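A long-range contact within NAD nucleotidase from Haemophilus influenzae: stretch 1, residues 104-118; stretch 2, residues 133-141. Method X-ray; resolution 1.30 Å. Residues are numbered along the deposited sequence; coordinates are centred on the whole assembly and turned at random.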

ATOM      1  N   GLU A 104     -11.064 -19.952   0.491  1.00  5.26           N
ATOM      2  CA  GLU A 104     -10.026 -20.955   0.314  1.00  6.31           C
ATOM      3  C   GLU A 104      -9.149 -21.099   1.566  1.00  6.24           C
ATOM      4  O   GLU A 104      -8.515 -22.137   1.757  1.00  6.60           O
ATOM      5  CB  GLU A 104      -9.169 -20.635  -0.916  1.00  7.12           C
ATOM      6  CG  GLU A 104      -9.609 -21.361  -2.197  1.00  7.47           C
ATOM      7  CD  GLU A 104     -10.943 -20.893  -2.747  1.00  6.53           C
ATOM      8  OE1 GLU A 104     -11.125 -19.672  -2.914  1.00  6.87           O
ATOM      9  OE2 GLU A 104     -11.815 -21.736  -3.035  1.00  7.86           O
ATOM     10  N   PHE A 105      -9.132 -20.075   2.424  1.00  5.68           N
ATOM     11  CA  PHE A 105      -8.333 -20.105   3.651  1.00  6.31           C
ATOM     12  C   PHE A 105      -9.143 -20.391   4.931  1.00  7.56           C
ATOM     13  O   PHE A 105      -8.590 -20.315   6.031  1.00  9.09           O
ATOM     14  CB  PHE A 105      -7.547 -18.791   3.799  1.00  7.33           C
ATOM     15  CG  PHE A 105      -6.424 -18.653   2.813  1.00  6.37           C
ATOM     16  CD1 PHE A 105      -5.198 -19.252   3.055  1.00  7.67           C
ATOM     17  CD2 PHE A 105      -6.591 -17.935   1.634  1.00  6.46           C
ATOM     18  CE1 PHE A 105      -4.152 -19.132   2.148  1.00  7.45           C
ATOM     19  CE2 PHE A 105      -5.551 -17.815   0.721  1.00  6.82           C
ATOM     20  CZ  PHE A 105      -4.329 -18.409   0.984  1.00  6.76           C
ATOM     21  N   ASP A 106     -10.431 -20.723   4.801  1.00  6.84           N
ATOM     22  CA  ASP A 106     -11.290 -20.916   5.984  1.00  8.94           C
ATOM     23  C   ASP A 106     -10.815 -22.008   6.947  1.00  9.84           C
ATOM     24  O   ASP A 106     -11.068 -21.916   8.152  1.00 11.33           O
ATOM     25  CB  ASP A 106     -12.728 -21.231   5.571  1.00  9.11           C
ATOM     26  CG  ASP A 106     -13.527 -19.992   5.201  1.00  8.02           C
ATOM     27  OD1 ASP A 106     -12.943 -18.876   5.105  1.00  9.12           O
ATOM     28  OD2 ASP A 106     -14.749 -20.147   4.992  1.00  8.16           O
ATOM     29  N   ALA A 107     -10.161 -23.037   6.418  1.00  8.13           N
ATOM     30  CA  ALA A 107      -9.631 -24.126   7.239  1.00  7.90           C
ATOM     31  C   ALA A 107      -8.103 -24.054   7.309  1.00  9.43           C
ATOM     32  O   ALA A 107      -7.420 -25.075   7.413  1.00  9.05           O
ATOM     33  CB  ALA A 107     -10.114 -25.485   6.707  1.00 10.40           C
ATOM     34  N   GLY A 108      -7.569 -22.836   7.241  1.00  8.84           N
ATOM     35  CA  GLY A 108      -6.137 -22.633   7.360  1.00  8.96           C
ATOM     36  C   GLY A 108      -5.351 -23.061   6.140  1.00  7.61           C
ATOM     37  O   GLY A 108      -5.927 -23.475   5.133  1.00  8.04           O
ATOM     38  N   ASN A 109      -4.029 -22.960   6.216  1.00  7.43           N
ATOM     39  CA  ASN A 109      -3.193 -23.407   5.115  1.00  9.51           C
ATOM     40  C   ASN A 109      -3.397 -24.894   4.873  1.00  8.78           C
ATOM     41  O   ASN A 109      -3.325 -25.379   3.742  1.00  8.12           O
ATOM     42  CB  ASN A 109      -1.720 -23.143   5.412  1.00  9.39           C
ATOM     43  CG  ASN A 109      -1.369 -21.663   5.442  1.00  8.49           C
ATOM     44  OD1 ASN A 109      -2.217 -20.792   5.277  1.00  8.35           O
ATOM     45  ND2 ASN A 109      -0.091 -21.380   5.675  1.00  9.24           N
ATOM     46  N   GLU A 110      -3.617 -25.616   5.971  1.00 10.42           N
ATOM     47  CA  GLU A 110      -3.855 -27.051   5.941  1.00 12.53           C
ATOM     48  C   GLU A 110      -5.070 -27.392   5.073  1.00  9.12           C
ATOM     49  O   GLU A 110      -5.016 -28.282   4.222  1.00  9.81           O
ATOM     50  CB  GLU A 110      -4.055 -27.566   7.372  1.00 13.17           C
ATOM     51  CG  GLU A 110      -2.828 -27.435   8.285  1.00 18.48           C
ATOM     52  CD  GLU A 110      -2.525 -26.007   8.745  1.00 19.68           C
ATOM     53  OE1 GLU A 110      -3.416 -25.124   8.707  1.00 14.49           O
ATOM     54  OE2 GLU A 110      -1.373 -25.777   9.175  1.00 25.75           O
ATOM     55  N   GLY A 111      -6.160 -26.662   5.272  1.00  8.35           N
ATOM     56  CA  GLY A 111      -7.355 -26.880   4.480  1.00  8.68           C
ATOM     57  C   GLY A 111      -7.153 -26.545   3.011  1.00  9.72           C
ATOM     58  O   GLY A 111      -7.662 -27.241   2.134  1.00  9.83           O
ATOM     59  N   LEU A 112      -6.406 -25.481   2.720  1.00  8.44           N
ATOM     60  CA  LEU A 112      -6.170 -25.127   1.326  1.00  8.84           C
ATOM     61  C   LEU A 112      -5.314 -26.189   0.646  1.00  8.43           C
ATOM     62  O   LEU A 112      -5.555 -26.555  -0.500  1.00  8.40           O
ATOM     63  CB  LEU A 112      -5.528 -23.742   1.200  1.00  7.32           C
ATOM     64  CG  LEU A 112      -5.272 -23.274  -0.235  1.00  6.65           C
ATOM     65  CD1 LEU A 112      -6.507 -23.471  -1.116  1.00  7.75           C
ATOM     66  CD2 LEU A 112      -4.811 -21.822  -0.246  1.00  7.37           C
ATOM     67  N   LEU A 113      -4.317 -26.699   1.363  1.00  9.93           N
ATOM     68  CA  LEU A 113      -3.482 -27.749   0.808  1.00 10.51           C
ATOM     69  C   LEU A 113      -4.321 -28.961   0.383  1.00 11.10           C
ATOM     70  O   LEU A 113      -4.051 -29.578  -0.645  1.00 11.77           O
ATOM     71  CB  LEU A 113      -2.397 -28.152   1.809  1.00 11.39           C
ATOM     72  CG  LEU A 113      -1.338 -29.115   1.271  1.00 14.54           C
ATOM     73  CD1 LEU A 113      -0.567 -28.487   0.120  1.00 17.62           C
ATOM     74  CD2 LEU A 113      -0.396 -29.540   2.389  1.00 15.59           C
ATOM     75  N   LYS A 114      -5.345 -29.291   1.172  1.00 10.02           N
ATOM     76  CA  LYS A 114      -6.193 -30.448   0.870  1.00 11.60           C
ATOM     77  C   LYS A 114      -7.013 -30.256  -0.405  1.00 11.60           C
ATOM     78  O   LYS A 114      -7.345 -31.219  -1.096  1.00 13.15           O
ATOM     79  CB  LYS A 114      -7.111 -30.773   2.050  1.00 15.67           C
ATOM     80  CG  LYS A 114      -6.380 -31.351   3.246  1.00 16.44           C
ATOM     81  CD  LYS A 114      -7.338 -31.669   4.382  1.00 21.32           C
ATOM     82  CE  LYS A 114      -8.380 -32.684   3.946  1.00 23.80           C
ATOM     83  NZ  LYS A 114      -9.364 -32.978   5.026  1.00 29.48           N
ATOM     84  N   LEU A 115      -7.363 -29.011  -0.714  1.00  9.52           N
ATOM     85  CA  LEU A 115      -7.991 -28.713  -2.003  1.00 10.00           C
ATOM     86  C   LEU A 115      -6.979 -28.788  -3.145  1.00  8.07           C
ATOM     87  O   LEU A 115      -7.233 -29.386  -4.191  1.00  8.93           O
ATOM     88  CB  LEU A 115      -8.650 -27.327  -1.996  1.00 10.03           C
ATOM     89  CG  LEU A 115      -9.133 -26.808  -3.357  1.00 10.07           C
ATOM     90  CD1 LEU A 115     -10.315 -27.628  -3.861  1.00 10.78           C
ATOM     91  CD2 LEU A 115      -9.526 -25.334  -3.301  1.00  9.47           C
ATOM     92  N   LEU A 116      -5.817 -28.176  -2.939  1.00  7.74           N
ATOM     93  CA  LEU A 116      -4.846 -28.029  -4.020  1.00  8.41           C
ATOM     94  C   LEU A 116      -4.197 -29.352  -4.451  1.00  9.20           C
ATOM     95  O   LEU A 116      -3.831 -29.510  -5.616  1.00 10.26           O
ATOM     96  CB  LEU A 116      -3.775 -26.991  -3.647  1.00 10.30           C
ATOM     97  CG  LEU A 116      -4.287 -25.559  -3.427  1.00  7.69           C
ATOM     98  CD1 LEU A 116      -3.132 -24.590  -3.207  1.00 11.52           C
ATOM     99  CD2 LEU A 116      -5.140 -25.085  -4.598  1.00 10.37           C
ATOM    100  N   GLU A 117      -4.049 -30.290  -3.515  1.00 10.76           N
ATOM    101  CA  GLU A 117      -3.379 -31.556  -3.824  1.00 12.18           C
ATOM    102  C   GLU A 117      -4.076 -32.311  -4.963  1.00 10.07           C
ATOM    103  O   GLU A 117      -3.432 -32.641  -5.956  1.00 11.68           O
ATOM    104  CB  GLU A 117      -3.212 -32.435  -2.577  1.00 16.40           C
ATOM    105  CG  GLU A 117      -2.470 -33.748  -2.820  1.00 22.88           C
ATOM    106  CD  GLU A 117      -0.979 -33.563  -3.078  1.00 32.46           C
ATOM    107  OE1 GLU A 117      -0.539 -32.416  -3.315  1.00 34.07           O
ATOM    108  OE2 GLU A 117      -0.243 -34.572  -3.038  1.00 36.62           O
ATOM    109  N   PRO A 118      -5.395 -32.569  -4.842  1.00  9.01           N
ATOM    110  CA  PRO A 118      -6.115 -33.242  -5.932  1.00 10.04           C
ATOM    111  C   PRO A 118      -6.439 -32.330  -7.130  1.00 10.19           C
ATOM    112  O   PRO A 118      -6.737 -32.843  -8.212  1.00 10.42           O
ATOM    113  CB  PRO A 118      -7.408 -33.723  -5.258  1.00 11.07           C
ATOM    114  CG  PRO A 118      -7.612 -32.800  -4.107  1.00  9.84           C
ATOM    115  CD  PRO A 118      -6.225 -32.428  -3.632  1.00 10.32           C
TER
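Stretch 2 133-141: SSILYNKWK

Stretch 2 packs as an irregular, turn-rich segment against one side of the helix in stretch 1. It has no regular helix or strand; a type I turn from Ser-134 to Tyr-137 runs into a type II turn from Leu-136 to Lys-139, closed by Tyr-137 N to Ser-134 O (3.1 Å) and Lys-139 N to Leu-136 O (3.2 Å). Ser-134 OG also accepts a hydrogen bond from Leu-136 N (3.1 Å), which helps fix the first turn. The two stretches advance in the same general sense: the CA atoms of Leu-113 and Leu-136 lie 6.7 Å apart, those of Leu-116 and Lys-139 7.6 Å. The contact buries 493 Å², both sides summed, and no direct hydrogen bond crosses it.

Stretch 1 opens with the end of a 3-10 segment, where the side chain of Phe-105 leaves sideways but its ring reaches stretch 2: CE1 is 3.9 Å from Leu-136 CD1 and CZ is 4.3 Å from Trp-140 CH2. A type I turn from Phe-105 to Gly-108, with Gly-108 N bonded to Phe-105 O (3.0 Å), leads into the helix; Gly-108 has a positive phi of 74°, which favours glycine. Asn-109 points toward stretch 2, its CG 3.6 Å from Leu-136 CD1 and its CB 3.9 Å from Ile-135 CG1. Its ND2 donates to water 1 (3.0 Å), which also accepts from Ile-135 N (3.0 Å), so a single water links this amide side chain to the backbone of stretch 2. Glu-110 starts away from the contact, yet its CG comes within 4.2 Å of Ile-135 CD1.

One turn on, Leu-112 CD2 lies 4.0 Å from both Leu-136 CD1 and Trp-140 CZ3. Leu-113 extends the apolar surface: its CD2 is 4.1 Å from Ile-135 CD1, its CB 4.3 Å from Leu-136 CD2, and its CD1 3.8 Å from Lys-139 CE, part of the aliphatic chain of that lysine. Leu-136, in the m, t rotamer, thus meets Phe-105, Asn-109, Leu-112 and Leu-113 through its two methyl groups. Leu-116 also points toward stretch 2; its CD1 sits at the edge of the Trp-140 ring, 3.9 Å from CE3, and equally close to Lys-139 CB (3.9 Å). Beyond it, Glu-117 starts sideways and brings OE1 to 4.5 Å from Lys-139 NZ, opposite charges near each other but too far apart for a salt bridge.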

ATOM      1  N   SER A 133       9.047 -21.578   3.895  1.00  8.39           N
ATOM      2  CA  SER A 133       8.746 -22.674   4.817  1.00 12.77           C
ATOM      3  C   SER A 133       7.259 -23.026   4.845  1.00 10.78           C
ATOM      4  O   SER A 133       6.868 -24.036   5.423  1.00 12.78           O
ATOM      5  CB  SER A 133       9.265 -22.366   6.230  1.00 13.87           C
ATOM      6  OG  SER A 133      10.655 -22.643   6.351  1.00 22.92           O
ATOM      7  N   SER A 134       6.428 -22.204   4.212  1.00  9.47           N
ATOM      8  CA  SER A 134       4.995 -22.464   4.171  1.00  7.88           C
ATOM      9  C   SER A 134       4.682 -23.777   3.462  1.00  8.33           C
ATOM     10  O   SER A 134       5.330 -24.144   2.483  1.00  8.01           O
ATOM     11  CB  SER A 134       4.282 -21.322   3.446  1.00  7.29           C
ATOM     12  OG  SER A 134       2.873 -21.524   3.439  1.00  7.45           O
ATOM     13  N   ILE A 135       3.663 -24.479   3.945  1.00  8.21           N
ATOM     14  CA  ILE A 135       3.213 -25.683   3.260  1.00  9.71           C
ATOM     15  C   ILE A 135       2.574 -25.344   1.905  1.00  8.89           C
ATOM     16  O   ILE A 135       2.370 -26.218   1.065  1.00  9.34           O
ATOM     17  CB  ILE A 135       2.246 -26.541   4.133  1.00  9.54           C
ATOM     18  CG1 ILE A 135       0.910 -25.833   4.382  1.00 10.81           C
ATOM     19  CG2 ILE A 135       2.920 -26.939   5.456  1.00 11.84           C
ATOM     20  CD1 ILE A 135      -0.042 -26.674   5.230  1.00 11.31           C
ATOM     21  N   LEU A 136       2.303 -24.056   1.684  1.00  7.39           N
ATOM     22  CA  LEU A 136       1.734 -23.581   0.413  1.00  8.56           C
ATOM     23  C   LEU A 136       2.779 -23.026  -0.556  1.00  8.51           C
ATOM     24  O   LEU A 136       2.430 -22.539  -1.635  1.00  7.22           O
ATOM     25  CB  LEU A 136       0.654 -22.534   0.667  1.00  8.56           C
ATOM     26  CG  LEU A 136      -0.508 -23.025   1.532  1.00  7.80           C
ATOM     27  CD1 LEU A 136      -1.415 -21.872   1.891  1.00  8.29           C
ATOM     28  CD2 LEU A 136      -1.290 -24.142   0.836  1.00  8.49           C
ATOM     29  N   TYR A 137       4.053 -23.075  -0.183  1.00  8.56           N
ATOM     30  CA  TYR A 137       5.114 -22.584  -1.053  1.00 10.11           C
ATOM     31  C   TYR A 137       5.064 -23.291  -2.406  1.00 11.12           C
ATOM     32  O   TYR A 137       4.913 -24.506  -2.470  1.00 12.84           O
ATOM     33  CB  TYR A 137       6.474 -22.808  -0.392  1.00 10.12           C
ATOM     34  CG  TYR A 137       7.615 -22.126  -1.114  1.00 12.50           C
ATOM     35  CD1 TYR A 137       7.658 -20.740  -1.233  1.00 12.58           C
ATOM     36  CD2 TYR A 137       8.651 -22.863  -1.669  1.00 15.74           C
ATOM     37  CE1 TYR A 137       8.703 -20.107  -1.890  1.00 16.59           C
ATOM     38  CE2 TYR A 137       9.704 -22.234  -2.326  1.00 19.07           C
ATOM     39  CZ  TYR A 137       9.720 -20.860  -2.433  1.00 18.24           C
ATOM     40  OH  TYR A 137      10.761 -20.231  -3.083  1.00 22.66           O
ATOM     41  N   ASN A 138       5.185 -22.520  -3.484  1.00 14.08           N
ATOM     42  CA  ASN A 138       5.219 -23.070  -4.842  1.00 15.82           C
ATOM     43  C   ASN A 138       3.968 -23.847  -5.273  1.00 15.54           C
ATOM     44  O   ASN A 138       4.056 -24.750  -6.107  1.00 20.86           O
ATOM     45  CB  ASN A 138       6.458 -23.955  -5.053  1.00 21.85           C
ATOM     46  CG  ASN A 138       7.744 -23.156  -5.180  1.00 24.06           C
ATOM     47  OD1 ASN A 138       8.826 -23.649  -4.853  1.00 29.17           O
ATOM     48  ND2 ASN A 138       7.634 -21.921  -5.655  1.00 23.50           N
ATOM     49  N   LYS A 139       2.811 -23.514  -4.709  1.00 10.80           N
ATOM     50  CA  LYS A 139       1.577 -24.198  -5.086  1.00  9.72           C
ATOM     51  C   LYS A 139       0.764 -23.409  -6.120  1.00  7.91           C
ATOM     52  O   LYS A 139      -0.212 -23.913  -6.669  1.00  9.28           O
ATOM     53  CB  LYS A 139       0.726 -24.487  -3.851  1.00 11.30           C
ATOM     54  CG  LYS A 139       1.347 -25.478  -2.864  1.00 11.14           C
ATOM     55  CD  LYS A 139       1.617 -26.835  -3.507  1.00 13.11           C
ATOM     56  CE  LYS A 139       2.142 -27.842  -2.483  1.00 16.31           C
ATOM     57  NZ  LYS A 139       2.513 -29.127  -3.131  1.00 21.17           N
ATOM     58  N   TRP A 140       1.164 -22.166  -6.377  1.00  7.98           N
ATOM     59  CA  TRP A 140       0.551 -21.352  -7.420  1.00  7.55           C
ATOM     60  C   TRP A 140       1.550 -20.332  -7.921  1.00  7.48           C
ATOM     61  O   TRP A 140       2.622 -20.159  -7.324  1.00  7.97           O
ATOM     62  CB  TRP A 140      -0.708 -20.663  -6.914  1.00  7.42           C
ATOM     63  CG  TRP A 140      -0.524 -19.726  -5.751  1.00  5.60           C
ATOM     64  CD1 TRP A 140      -0.083 -18.413  -5.783  1.00  6.34           C
ATOM     65  CD2 TRP A 140      -0.823 -20.013  -4.381  1.00  5.47           C
ATOM     66  NE1 TRP A 140      -0.102 -17.879  -4.511  1.00  5.73           N
ATOM     67  CE2 TRP A 140      -0.531 -18.849  -3.632  1.00  5.40           C
ATOM     68  CE3 TRP A 140      -1.297 -21.151  -3.706  1.00  6.69           C
ATOM     69  CZ2 TRP A 140      -0.738 -18.787  -2.256  1.00  6.46           C
ATOM     70  CZ3 TRP A 140      -1.482 -21.083  -2.343  1.00  7.66           C
ATOM     71  CH2 TRP A 140      -1.199 -19.921  -1.630  1.00  7.07           C
ATOM     72  N   LYS A 141       1.200 -19.662  -9.016  1.00  6.51           N
ATOM     73  CA  LYS A 141       2.041 -18.638  -9.642  1.00  6.99           C
ATOM     74  C   LYS A 141       1.298 -17.308  -9.676  1.00  6.88           C
ATOM     75  O   LYS A 141       0.067 -17.290  -9.608  1.00  6.25           O
ATOM     76  CB  LYS A 141       2.430 -19.064 -11.058  1.00 11.36           C
ATOM     77  CG  LYS A 141       3.327 -20.286 -11.081  1.00 14.15           C
ATOM     78  CD  LYS A 141       3.827 -20.612 -12.475  1.00 22.41           C
ATOM     79  CE  LYS A 141       2.764 -21.339 -13.278  1.00 24.63           C
ATOM     80  NZ  LYS A 141       3.235 -21.694 -14.654  1.00 27.17           N
TER
HETATM   81  O   HOH W   1       2.198 -23.217   6.290  1.00 11.18           O